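Local coordinates for protein protease Do-like 8, chloroplastic (Arabidopsis thaliana, PDB 4IC6) that probably acts as a serine endopeptidase of the HtrA (Deg) family, cleaving proteins in the thylakoids of the chloroplast, at residues A121-D126 / S183-T188; R179-Q184 / T220-Q225. The protein carries 1 engineered substitution. All blocks are in the same frame, centred on the assembly; numbering follows the deposited sequence.

Interaction 1 of 2, residues A121-D126 / S183-T188; sequences ADRAKD and SQTGVT
Two type I beta turns, Arg123 to Asp126 and Ser183 to Gly186, meet here in the buried core of a chymotrypsin-like protease domain. The first follows strand 111-122 of one barrel and ends on Asp126, the predicted aspartate of the charge relay; the second follows strand 179-182.

Direct hydrogen bonds hold both ends of the first turn. Asp126 CG and Ser183 OG both lie anti to their own backbone N, and Ser183 OG donates to Asp126 OD2 over 2.6 Å, approaching from above the carboxylate plane. The same OG accepts from Thr185 N in an ST turn, while Asp126 OD1 takes the backbone N-H of His83, the predicted relay histidine. Gripped at both oxygens, the carboxylate would be fixed in rotation and probably kept ionised. Arg123, with CG anti to the backbone N (chi1 179°) and its chain bent at chi3, brings NH2 to Thr185 O at 2.8 Å, onto a carbonyl lone pair and with the oxygen at the edge of the guanidinium.

Apolar contacts run alongside this bond, the Arg123 chain crossing Thr185 and Val187 obliquely. Thr185 CG2 presses against the arginine chain, 3.4 Å from Arg123 CG, and Val187 CG2 touches the same Arg123 CG at 4.0 Å. An alanine here in place of the arginine would remove both the bond to Thr185 O and this aliphatic packing, and would probably loosen the second turn beside Asp126.

Two waters bridge pairs of backbone carbonyls: one donates to Arg123 O and Val187 O, while another spans Ala124 O, at 2.7 Å, and Thr188 O.

Interaction 2 of 2, residues R179-Q184 / T220-Q225; sequences RDIFSQ and TAIFTQ
With CG anti to its carbonyl carbon and the chain extended beyond it (chi2 -171°), Gln184 runs out across the Phe223 ring, whose own CG is likewise anti to the carbonyl carbon. Gln184 CG sits 3.6 Å from the centroid of the Phe223 ring, almost on its normal, a CH-pi contact. The carboxamide continues the stack, its plane only 8° from that of the ring, with Gln184 CD 3.6 Å from Phe223 CE1. The amide is also pinned at its tip: Gln184 NE2 donates to Ile222 O at 2.9 Å along a nearly straight path (165° at the hydrogen), meeting the carbonyl from above its plane. Ala221 CB packs against the same carboxamide, and the glutamine side chain reaches His83, the predicted relay histidine.

The backbones themselves are joined by a single antiparallel beta bridge, in which Ser183 and Ile222 form a non-hydrogen-bonded pair. On one side of the pair Phe223 N donates to Phe182 O at 2.8 Å, nearly along the C=O axis; on the other, Gln184 N donates to Ala221 O at 3.0 Å. The bridge joins the end of strand 179-182, where Phe182 centres an inverse gamma turn, to the loop after strand 215-219 of the second barrel of the chymotrypsin-like domain.

The apolar side of the contact centres on Ile181. Its CG2, anti to the backbone N, meets Ile222 CG2 at 3.6 Å and Thr220 CG2 at 4.0 Å, the chains crossing at about a right angle. Phe234 of strand 233-237 touches both isoleucines. Farther back along the strand, Arg179 NH1 forms a salt bridge with Asp166 OD2 of a neighbouring subunit.

Interactions 1 and 2 share Ser183 and Gln184, so the segment leaving strand 179-182 is held from two directions. Interaction 1 is the more buried: it ties this loop to the turn carrying Asp126, chiefly through side-chain hydrogen bonds, a charged group at each end of the turn, and bridging waters. Interaction 2 is only partly buried and fastens the strand end and the same loop to 220-225 with two backbone hydrogen bonds, one from the Gln184 side chain, an amide-on-ring stack and methyl packing. They touch most closely where Thr220 CG2 lies 3.4 Å from Asp126 OD2. Chemistry follows place: charge and water at the Asp126 turn, backbone pairing and amide stacking at 220-225, where Gln184 reaches His83.

Interaction 1 of 2, residues A121-D126 / S183-T188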
ATOM      1  N   ALA A 121      13.472  19.829  27.300  1.00 39.80           N
ATOM      2  CA  ALA A 121      12.632  18.894  26.578  1.00 41.97           C
ATOM      3  C   ALA A 121      12.679  17.575  27.330  1.00 40.18           C
ATOM      4  O   ALA A 121      13.669  17.280  27.990  1.00 41.44           O
ATOM      5  CB  ALA A 121      13.165  18.728  25.162  1.00 44.09           C
ATOM      6  N   ASP A 122      11.610  16.788  27.250  1.00 42.13           N
ATOM      7  CA  ASP A 122      11.613  15.450  27.833  1.00 39.24           C
ATOM      8  C   ASP A 122      10.989  14.465  26.852  1.00 38.90           C
ATOM      9  O   ASP A 122       9.775  14.450  26.654  1.00 36.15           O
ATOM     10  CB  ASP A 122      10.854  15.423  29.167  1.00 39.16           C
ATOM     11  CG  ASP A 122      10.906  14.052  29.846  1.00 43.52           C
ATOM     12  OD1 ASP A 122      12.019  13.552  30.131  1.00 42.39           O
ATOM     13  OD2 ASP A 122       9.825  13.460  30.085  1.00 42.77           O
ATOM     14  N   ARG A 123      11.827  13.643  26.239  1.00 41.70           N
ATOM     15  CA  ARG A 123      11.359  12.730  25.204  1.00 42.31           C
ATOM     16  C   ARG A 123      10.356  11.697  25.735  1.00 40.29           C
ATOM     17  O   ARG A 123       9.353  11.398  25.081  1.00 37.54           O
ATOM     18  CB  ARG A 123      12.552  12.049  24.534  1.00 44.82           C
ATOM     19  CG  ARG A 123      12.153  11.064  23.465  1.00 44.72           C
ATOM     20  CD  ARG A 123      13.279  10.725  22.495  1.00 52.33           C
ATOM     21  NE  ARG A 123      12.691  10.581  21.164  1.00 59.91           N
ATOM     22  CZ  ARG A 123      13.297  10.861  20.016  1.00 63.39           C
ATOM     23  NH1 ARG A 123      14.557  11.289  20.004  1.00 66.73           N
ATOM     24  NH2 ARG A 123      12.629  10.707  18.879  1.00 57.54           N
ATOM     25  N   ALA A 124      10.617  11.177  26.930  1.00 41.65           N
ATOM     26  CA  ALA A 124       9.770  10.144  27.529  1.00 41.11           C
ATOM     27  C   ALA A 124       8.303  10.564  27.637  1.00 36.74           C
ATOM     28  O   ALA A 124       7.412   9.755  27.415  1.00 37.89           O
ATOM     29  CB  ALA A 124      10.320   9.737  28.893  1.00 45.14           C
ATOM     30  N   LYS A 125       8.042  11.822  27.985  1.00 34.78           N
ATOM     31  CA  LYS A 125       6.664  12.316  28.051  1.00 34.47           C
ATOM     32  C   LYS A 125       6.260  13.175  26.846  1.00 34.06           C
ATOM     33  O   LYS A 125       5.181  13.768  26.845  1.00 34.72           O
ATOM     34  CB  LYS A 125       6.415  13.078  29.362  1.00 32.63           C
ATOM     35  CG  LYS A 125       6.604  12.236  30.627  1.00 35.05           C
ATOM     36  CD  LYS A 125       5.609  11.054  30.636  1.00 35.00           C
ATOM     37  CE  LYS A 125       5.522  10.384  32.007  1.00 37.98           C
ATOM     38  NZ  LYS A 125       4.425   9.352  32.051  1.00 39.81           N
ATOM     39  N   ASP A 126       7.117  13.214  25.825  1.00 32.79           N
ATOM     40  CA  ASP A 126       6.870  14.006  24.612  1.00 33.20           C
ATOM     41  C   ASP A 126       6.455  15.431  24.950  1.00 31.40           C
ATOM     42  O   ASP A 126       5.409  15.907  24.502  1.00 33.03           O
ATOM     43  CB  ASP A 126       5.780  13.365  23.729  1.00 35.41           C
ATOM     44  CG  ASP A 126       5.781  13.920  22.310  1.00 38.64           C
ATOM     45  OD1 ASP A 126       6.555  14.873  22.035  1.00 38.01           O
ATOM     46  OD2 ASP A 126       5.002  13.411  21.474  1.00 36.24           O
ATOM     47  N   SER A 183       3.473   7.733  20.705  1.00 31.85           N
ATOM     48  CA  SER A 183       3.858   9.059  20.251  1.00 34.62           C
ATOM     49  C   SER A 183       4.727   8.993  19.016  1.00 33.56           C
ATOM     50  O   SER A 183       5.524   8.080  18.862  1.00 36.80           O
ATOM     51  CB  SER A 183       4.635   9.782  21.365  1.00 34.24           C
ATOM     52  OG  SER A 183       5.318  10.915  20.850  1.00 37.14           O
ATOM     53  N   GLN A 184       4.611   9.989  18.150  1.00 34.56           N
ATOM     54  CA  GLN A 184       5.456  10.017  16.975  1.00 34.16           C
ATOM     55  C   GLN A 184       6.915  10.287  17.350  1.00 36.24           C
ATOM     56  O   GLN A 184       7.797  10.318  16.494  1.00 34.04           O
ATOM     57  CB  GLN A 184       4.915  11.013  15.950  1.00 37.39           C
ATOM     58  CG  GLN A 184       3.564  10.582  15.378  1.00 32.72           C
ATOM     59  CD  GLN A 184       3.141  11.445  14.204  1.00 36.64           C
ATOM     60  OE1 GLN A 184       3.865  12.363  13.800  1.00 41.22           O
ATOM     61  NE2 GLN A 184       1.967  11.165  13.653  1.00 35.16           N
ATOM     62  N   THR A 185       7.163  10.451  18.643  1.00 37.50           N
ATOM     63  CA  THR A 185       8.532  10.464  19.167  1.00 44.69           C
ATOM     64  C   THR A 185       9.221   9.106  19.009  1.00 40.99           C
ATOM     65  O   THR A 185      10.460   9.006  19.008  1.00 35.82           O
ATOM     66  CB  THR A 185       8.510  10.844  20.664  1.00 52.34           C
ATOM     67  OG1 THR A 185       8.652  12.264  20.801  1.00 50.85           O
ATOM     68  CG2 THR A 185       9.638  10.172  21.401  1.00 62.59           C
ATOM     69  N   GLY A 186       8.419   8.057  18.879  1.00 36.98           N
ATOM     70  CA  GLY A 186       8.938   6.697  18.885  1.00 39.30           C
ATOM     71  C   GLY A 186       8.884   6.052  20.269  1.00 41.86           C
ATOM     72  O   GLY A 186       9.261   4.895  20.442  1.00 46.37           O
ATOM     73  N   VAL A 187       8.422   6.805  21.261  1.00 39.44           N
ATOM     74  CA  VAL A 187       8.453   6.364  22.650  1.00 39.57           C
ATOM     75  C   VAL A 187       7.047   6.361  23.211  1.00 41.14           C
ATOM     76  O   VAL A 187       6.384   7.398  23.202  1.00 41.20           O
ATOM     77  CB  VAL A 187       9.283   7.332  23.504  1.00 40.34           C
ATOM     78  CG1 VAL A 187       9.235   6.924  24.980  1.00 37.07           C
ATOM     79  CG2 VAL A 187      10.718   7.378  22.992  1.00 37.54           C
ATOM     80  N   THR A 188       6.569   5.221  23.706  1.00 39.86           N
ATOM     81  CA  THR A 188       5.195   5.220  24.196  1.00 41.59           C
ATOM     82  C   THR A 188       5.067   5.827  25.579  1.00 33.25           C
ATOM     83  O   THR A 188       5.903   5.621  26.452  1.00 34.37           O
ATOM     84  CB  THR A 188       4.498   3.848  24.098  1.00 50.56           C
ATOM     85  OG1 THR A 188       3.867   3.527  25.347  1.00 53.17           O
ATOM     86  CG2 THR A 188       5.469   2.814  23.749  1.00 26.83           C
TER
HETATM   87  O   HOH W   1       7.088  10.062  23.654  1.00 40.30           O
HETATM   88  O   HOH W   2       7.632   7.132  28.166  1.00 37.55           O

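Interaction 2 of 2, residues R179-Q184 / T220-Q225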
ATOM      1  N   ARG A 179      -4.363   5.216  28.930  1.00 30.95           N
ATOM      2  CA  ARG A 179      -4.039   4.426  27.740  1.00 25.12           C
ATOM      3  C   ARG A 179      -2.663   4.787  27.198  1.00 30.05           C
ATOM      4  O   ARG A 179      -2.244   5.947  27.283  1.00 31.72           O
ATOM      5  CB  ARG A 179      -5.105   4.676  26.652  1.00 25.62           C
ATOM      6  CG  ARG A 179      -6.339   3.763  26.750  1.00 30.31           C
ATOM      7  CD  ARG A 179      -6.158   2.495  25.861  1.00 54.67           C
ATOM      8  NE  ARG A 179      -7.342   1.627  25.800  1.00 45.56           N
ATOM      9  CZ  ARG A 179      -8.033   1.293  26.884  1.00 44.53           C
ATOM     10  NH1 ARG A 179      -7.651   1.766  28.062  1.00 47.63           N
ATOM     11  NH2 ARG A 179      -9.090   0.488  26.809  1.00 38.07           N
ATOM     12  N   ASP A 180      -1.956   3.817  26.626  1.00 28.96           N
ATOM     13  CA  ASP A 180      -0.631   4.120  26.071  1.00 33.65           C
ATOM     14  C   ASP A 180      -0.719   5.021  24.846  1.00 31.71           C
ATOM     15  O   ASP A 180      -1.556   4.809  23.966  1.00 27.88           O
ATOM     16  CB  ASP A 180       0.122   2.844  25.704  1.00 36.71           C
ATOM     17  CG  ASP A 180       0.536   2.047  26.920  1.00 39.58           C
ATOM     18  OD1 ASP A 180       0.538   2.632  28.026  1.00 38.81           O
ATOM     19  OD2 ASP A 180       0.849   0.846  26.763  1.00 42.16           O
ATOM     20  N   ILE A 181       0.159   6.012  24.777  1.00 26.29           N
ATOM     21  CA  ILE A 181       0.208   6.908  23.638  1.00 25.72           C
ATOM     22  C   ILE A 181       1.407   6.531  22.807  1.00 29.19           C
ATOM     23  O   ILE A 181       2.554   6.665  23.257  1.00 32.55           O
ATOM     24  CB  ILE A 181       0.410   8.365  24.100  1.00 28.98           C
ATOM     25  CG1 ILE A 181      -0.676   8.760  25.106  1.00 25.67           C
ATOM     26  CG2 ILE A 181       0.444   9.321  22.903  1.00 28.39           C
ATOM     27  CD1 ILE A 181      -0.642  10.254  25.480  1.00 26.31           C
ATOM     28  N   PHE A 182       1.171   6.069  21.583  1.00 26.97           N
ATOM     29  CA  PHE A 182       2.284   5.669  20.726  1.00 29.72           C
ATOM     30  C   PHE A 182       2.802   6.867  19.953  1.00 32.92           C
ATOM     31  O   PHE A 182       2.610   6.997  18.739  1.00 28.40           O
ATOM     32  CB  PHE A 182       1.866   4.498  19.838  1.00 35.23           C
ATOM     33  CG  PHE A 182       1.484   3.287  20.632  1.00 36.91           C
ATOM     34  CD1 PHE A 182       2.428   2.634  21.409  1.00 38.55           C
ATOM     35  CD2 PHE A 182       0.179   2.822  20.635  1.00 41.15           C
ATOM     36  CE1 PHE A 182       2.075   1.518  22.171  1.00 43.91           C
ATOM     37  CE2 PHE A 182      -0.183   1.713  21.392  1.00 39.44           C
ATOM     38  CZ  PHE A 182       0.769   1.057  22.158  1.00 41.99           C
ATOM     39  N   SER A 183       3.473   7.733  20.705  1.00 31.85           N
ATOM     40  CA  SER A 183       3.858   9.059  20.251  1.00 34.62           C
ATOM     41  C   SER A 183       4.727   8.993  19.016  1.00 33.56           C
ATOM     42  O   SER A 183       5.524   8.080  18.862  1.00 36.80           O
ATOM     43  CB  SER A 183       4.635   9.782  21.365  1.00 34.24           C
ATOM     44  OG  SER A 183       5.318  10.915  20.850  1.00 37.14           O
ATOM     45  N   GLN A 184       4.611   9.989  18.150  1.00 34.56           N
ATOM     46  CA  GLN A 184       5.456  10.017  16.975  1.00 34.16           C
ATOM     47  C   GLN A 184       6.915  10.287  17.350  1.00 36.24           C
ATOM     48  O   GLN A 184       7.797  10.318  16.494  1.00 34.04           O
ATOM     49  CB  GLN A 184       4.915  11.013  15.950  1.00 37.39           C
ATOM     50  CG  GLN A 184       3.564  10.582  15.378  1.00 32.72           C
ATOM     51  CD  GLN A 184       3.141  11.445  14.204  1.00 36.64           C
ATOM     52  OE1 GLN A 184       3.865  12.363  13.800  1.00 41.22           O
ATOM     53  NE2 GLN A 184       1.967  11.165  13.653  1.00 35.16           N
ATOM     54  N   THR A 220      -1.571  14.933  21.257  1.00 31.61           N
ATOM     55  CA  THR A 220      -0.303  14.322  20.912  1.00 28.90           C
ATOM     56  C   THR A 220      -0.366  13.389  19.712  1.00 31.35           C
ATOM     57  O   THR A 220      -1.089  12.388  19.722  1.00 30.23           O
ATOM     58  CB  THR A 220       0.301  13.619  22.153  1.00 26.56           C
ATOM     59  OG1 THR A 220       0.453  14.600  23.195  1.00 30.91           O
ATOM     60  CG2 THR A 220       1.639  12.969  21.825  1.00 26.58           C
ATOM     61  N   ALA A 221       0.426  13.712  18.685  1.00 27.47           N
ATOM     62  CA  ALA A 221       0.443  12.922  17.463  1.00 29.86           C
ATOM     63  C   ALA A 221       0.991  11.522  17.749  1.00 34.70           C
ATOM     64  O   ALA A 221       1.923  11.363  18.539  1.00 33.49           O
ATOM     65  CB  ALA A 221       1.280  13.605  16.404  1.00 27.55           C
ATOM     66  N   ILE A 222       0.414  10.508  17.104  1.00 26.69           N
ATOM     67  CA  ILE A 222       0.846   9.123  17.324  1.00 27.81           C
ATOM     68  C   ILE A 222       1.130   8.408  16.008  1.00 31.38           C
ATOM     69  O   ILE A 222       0.783   8.899  14.937  1.00 33.86           O
ATOM     70  CB  ILE A 222      -0.224   8.284  18.048  1.00 28.47           C
ATOM     71  CG1 ILE A 222      -1.515   8.304  17.241  1.00 29.07           C
ATOM     72  CG2 ILE A 222      -0.467   8.779  19.474  1.00 27.82           C
ATOM     73  CD1 ILE A 222      -2.469   7.149  17.588  1.00 27.24           C
ATOM     74  N   PHE A 223       1.770   7.247  16.100  1.00 31.31           N
ATOM     75  CA  PHE A 223       1.838   6.306  14.982  1.00 34.84           C
ATOM     76  C   PHE A 223       1.041   5.054  15.389  1.00 40.34           C
ATOM     77  O   PHE A 223       1.222   4.559  16.496  1.00 37.66           O
ATOM     78  CB  PHE A 223       3.285   5.896  14.731  1.00 36.98           C
ATOM     79  CG  PHE A 223       4.125   6.956  14.046  1.00 38.55           C
ATOM     80  CD1 PHE A 223       3.614   7.707  12.996  1.00 39.34           C
ATOM     81  CD2 PHE A 223       5.437   7.181  14.450  1.00 41.28           C
ATOM     82  CE1 PHE A 223       4.404   8.672  12.357  1.00 43.66           C
ATOM     83  CE2 PHE A 223       6.225   8.146  13.824  1.00 44.10           C
ATOM     84  CZ  PHE A 223       5.704   8.889  12.780  1.00 44.34           C
ATOM     85  N   THR A 224       0.170   4.538  14.516  1.00 43.13           N
ATOM     86  CA  THR A 224      -0.479   3.239  14.796  1.00 48.18           C
ATOM     87  C   THR A 224       0.290   2.093  14.144  1.00 52.34           C
ATOM     88  O   THR A 224       1.101   2.322  13.250  1.00 51.07           O
ATOM     89  CB  THR A 224      -1.949   3.193  14.325  1.00 45.46           C
ATOM     90  OG1 THR A 224      -2.005   3.473  12.926  1.00 47.09           O
ATOM     91  CG2 THR A 224      -2.779   4.225  15.067  1.00 46.21           C
ATOM     92  N   GLN A 225       0.035   0.859  14.569  1.00 63.22           N
ATOM     93  CA  GLN A 225       0.745  -0.269  13.964  1.00 72.46           C
ATOM     94  C   GLN A 225       0.304  -0.478  12.510  1.00 76.10           C
ATOM     95  O   GLN A 225       1.126  -0.765  11.640  1.00 77.42           O
ATOM     96  CB  GLN A 225       0.576  -1.556  14.780  1.00 74.98           C
ATOM     97  CG  GLN A 225       1.666  -2.601  14.512  1.00 78.23           C
ATOM     98  CD  GLN A 225       1.394  -3.926  15.203  1.00 79.56           C
ATOM     99  OE1 GLN A 225       0.541  -4.013  16.089  1.00 78.34           O
ATOM    100  NE2 GLN A 225       2.115  -4.971  14.793  1.00 81.43           N
TER